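Local coordinates for protein chitosanase (Gynuella sunshinyii YC6258, PDB 6X2Q) that binds chitotetraose in the crystal and, as a member of glycoside hydrolase family 46, probably hydrolyses chitosan, at residues A[133-138]-A[222-226]. Residues are numbered along the deposited sequence; the frame is centred on the assembly and turned at random.
Sequences MPLTLL and NTDLH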
ATOM      1  N   MET A 133      16.614   7.003  -6.765  1.00 31.31           N
ATOM      2  CA  MET A 133      17.103   5.902  -5.955  1.00 29.87           C
ATOM      3  C   MET A 133      15.994   4.870  -5.777  1.00 33.42           C
ATOM      4  O   MET A 133      14.857   5.236  -5.461  1.00 31.40           O
ATOM      5  CB  MET A 133      17.591   6.402  -4.596  1.00 34.94           C
ATOM      6  CG  MET A 133      18.526   7.610  -4.679  1.00 35.86           C
ATOM      7  SD  MET A 133      19.290   8.006  -3.084  1.00 37.46           S
ATOM      8  CE  MET A 133      17.824   8.473  -2.127  1.00 32.11           C
ATOM      9  N   PRO A 134      16.277   3.588  -5.989  1.00 31.98           N
ATOM     10  CA  PRO A 134      15.244   2.561  -5.769  1.00 31.86           C
ATOM     11  C   PRO A 134      14.556   2.644  -4.406  1.00 35.80           C
ATOM     12  O   PRO A 134      13.344   2.373  -4.309  1.00 29.39           O
ATOM     13  CB  PRO A 134      16.035   1.262  -5.933  1.00 34.35           C
ATOM     14  CG  PRO A 134      17.133   1.630  -6.924  1.00 31.17           C
ATOM     15  CD  PRO A 134      17.515   3.043  -6.589  1.00 32.38           C
ATOM     16  N   LEU A 135      15.297   3.024  -3.355  1.00 29.97           N
ATOM     17  CA  LEU A 135      14.710   3.133  -2.019  1.00 28.53           C
ATOM     18  C   LEU A 135      13.606   4.185  -1.989  1.00 30.79           C
ATOM     19  O   LEU A 135      12.553   3.976  -1.370  1.00 26.50           O
ATOM     20  CB  LEU A 135      15.796   3.479  -0.991  1.00 31.31           C
ATOM     21  CG  LEU A 135      15.307   3.714   0.439  1.00 29.00           C
ATOM     22  CD1 LEU A 135      14.736   2.426   0.983  1.00 29.64           C
ATOM     23  CD2 LEU A 135      16.418   4.209   1.347  1.00 28.47           C
ATOM     24  N   THR A 136      13.830   5.332  -2.646  1.00 30.82           N
ATOM     25  CA  THR A 136      12.780   6.345  -2.756  1.00 32.80           C
ATOM     26  C   THR A 136      11.536   5.792  -3.461  1.00 29.26           C
ATOM     27  O   THR A 136      10.403   6.094  -3.064  1.00 29.77           O
ATOM     28  CB  THR A 136      13.324   7.572  -3.490  1.00 25.07           C
ATOM     29  OG1 THR A 136      14.556   7.939  -2.891  1.00 34.18           O
ATOM     30  CG2 THR A 136      12.381   8.773  -3.383  1.00 24.02           C
ATOM     31  N   LEU A 137      11.726   4.979  -4.508  1.00 27.65           N
ATOM     32  CA  LEU A 137      10.584   4.385  -5.201  1.00 27.66           C
ATOM     33  C   LEU A 137       9.823   3.441  -4.279  1.00 28.27           C
ATOM     34  O   LEU A 137       8.585   3.434  -4.262  1.00 29.27           O
ATOM     35  CB  LEU A 137      11.051   3.642  -6.460  1.00 36.68           C
ATOM     36  CG  LEU A 137      11.261   4.444  -7.757  1.00 37.82           C
ATOM     37  CD1 LEU A 137      11.953   5.775  -7.513  1.00 31.77           C
ATOM     38  CD2 LEU A 137      12.040   3.629  -8.807  1.00 39.32           C
ATOM     39  N   LEU A 138      10.554   2.638  -3.510  1.00 26.98           N
ATOM     40  CA  LEU A 138       9.919   1.739  -2.568  1.00 27.77           C
ATOM     41  C   LEU A 138       9.122   2.533  -1.536  1.00 31.50           C
ATOM     42  O   LEU A 138       7.953   2.226  -1.269  1.00 25.77           O
ATOM     43  CB  LEU A 138      10.994   0.874  -1.910  1.00 24.89           C
ATOM     44  CG  LEU A 138      10.517   0.015  -0.741  1.00 29.85           C
ATOM     45  CD1 LEU A 138       9.497  -1.014  -1.216  1.00 23.37           C
ATOM     46  CD2 LEU A 138      11.702  -0.664  -0.090  1.00 30.20           C
ATOM     47  N   ASN A 222      21.702   1.792   1.914  1.00 37.31           N
ATOM     48  CA  ASN A 222      21.121   0.879   0.932  1.00 36.55           C
ATOM     49  C   ASN A 222      19.975   1.566   0.187  1.00 36.30           C
ATOM     50  O   ASN A 222      18.810   1.187   0.273  1.00 37.57           O
ATOM     51  CB  ASN A 222      20.679  -0.414   1.600  1.00 35.81           C
ATOM     52  CG  ASN A 222      20.391  -1.515   0.587  1.00 42.57           C
ATOM     53  OD1 ASN A 222      20.238  -1.238  -0.604  1.00 44.58           O
ATOM     54  ND2 ASN A 222      20.297  -2.762   1.053  1.00 38.09           N
ATOM     55  N   THR A 223      20.342   2.608  -0.564  1.00 31.44           N
ATOM     56  CA  THR A 223      19.401   3.366  -1.374  1.00 34.75           C
ATOM     57  C   THR A 223      19.110   2.707  -2.721  1.00 37.26           C
ATOM     58  O   THR A 223      18.224   3.173  -3.447  1.00 29.74           O
ATOM     59  CB  THR A 223      19.946   4.766  -1.623  1.00 34.06           C
ATOM     60  OG1 THR A 223      21.162   4.648  -2.374  1.00 36.17           O
ATOM     61  CG2 THR A 223      20.220   5.493  -0.293  1.00 35.05           C
ATOM     62  N   ASP A 224      19.856   1.664  -3.074  1.00 35.74           N
ATOM     63  CA  ASP A 224      19.736   0.990  -4.350  1.00 38.34           C
ATOM     64  C   ASP A 224      19.087  -0.376  -4.208  1.00 39.14           C
ATOM     65  O   ASP A 224      18.878  -1.062  -5.221  1.00 40.40           O
ATOM     66  CB  ASP A 224      21.119   0.875  -5.021  1.00 35.28           C
ATOM     67  CG  ASP A 224      22.091   0.005  -4.225  1.00 41.43           C
ATOM     68  OD1 ASP A 224      22.049   0.022  -2.971  1.00 38.16           O
ATOM     69  OD2 ASP A 224      22.912  -0.697  -4.861  1.00 42.43           O
ATOM     70  N   LEU A 225      18.738  -0.773  -2.978  1.00 42.40           N
ATOM     71  CA  LEU A 225      17.984  -2.004  -2.723  1.00 41.19           C
ATOM     72  C   LEU A 225      18.725  -3.216  -3.280  1.00 42.28           C
ATOM     73  O   LEU A 225      18.182  -4.004  -4.050  1.00 41.60           O
ATOM     74  CB  LEU A 225      16.563  -1.922  -3.296  1.00 39.03           C
ATOM     75  CG  LEU A 225      15.634  -0.871  -2.689  1.00 36.58           C
ATOM     76  CD1 LEU A 225      14.277  -0.917  -3.365  1.00 36.99           C
ATOM     77  CD2 LEU A 225      15.507  -1.063  -1.181  1.00 33.68           C
ATOM     78  N   HIS A 226      19.986  -3.341  -2.897  1.00 41.73           N
ATOM     79  CA  HIS A 226      20.826  -4.467  -3.251  1.00 46.00           C
ATOM     80  C   HIS A 226      20.751  -5.544  -2.173  1.00 46.59           C
ATOM     81  O   HIS A 226      20.612  -5.235  -0.987  1.00 49.14           O
ATOM     82  CB  HIS A 226      22.272  -4.016  -3.423  1.00 39.89           C
ATOM     83  CG  HIS A 226      22.895  -3.504  -2.168  1.00 42.67           C
ATOM     84  ND1 HIS A 226      23.015  -2.159  -1.894  1.00 40.94           N
ATOM     85  CD2 HIS A 226      23.424  -4.156  -1.107  1.00 43.49           C
ATOM     86  CE1 HIS A 226      23.601  -2.004  -0.721  1.00 42.26           C
ATOM     87  NE2 HIS A 226      23.859  -3.200  -0.223  1.00 45.09           N
TER
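A backbone carbonyl from a distant loop meets a backbone amide in the first turn of a helix here: the loop 222-226, which follows helix 209-219, docks on the start of helix 134-147. Met133 is the N-cap residue and Pro134 opens the helix, so Leu135 N has no carbonyl of its own helix to bond. It donates instead to Thr223 O at 2.9 Å, with a nearly straight N-H...O angle of 163°. The same oxygen lies against the proline ring, Pro134 CD to Thr223 O being 3.2 Å, and Met133 SD rests 3.6 Å from Thr223 CB. Beyond this polar link, Leu225 points toward the helix and packs against Pro134, Leu135 and Leu138: Leu225 CD1 sits 3.8 Å from Pro134 CB, and Leu225 CD2 is 4.2 Å from Leu135 CD1 and 4.0 Å from Leu138 CD2. Leu138 carries this apolar patch on to Ala11 and Ile15 of helix 5-20, while Leu135 reaches Leu217 and Leu218 of helix 209-219. Within the loop, Asn222 OD1 accepts from His226 N at 3.1 Å, Asn222 ND2 returns a bond to His226 O at 3.2 Å, and His226 ND1 donates to Asp224 OD1 at 2.6 Å. With the Leu138 side chain about 13 Å from a bound glucosamine, this is structural packing: a loop carbonyl bonded to a first-turn helix amide, beside a leucine-rich patch, within the mainly helical GH46 fold of the lysozyme clan.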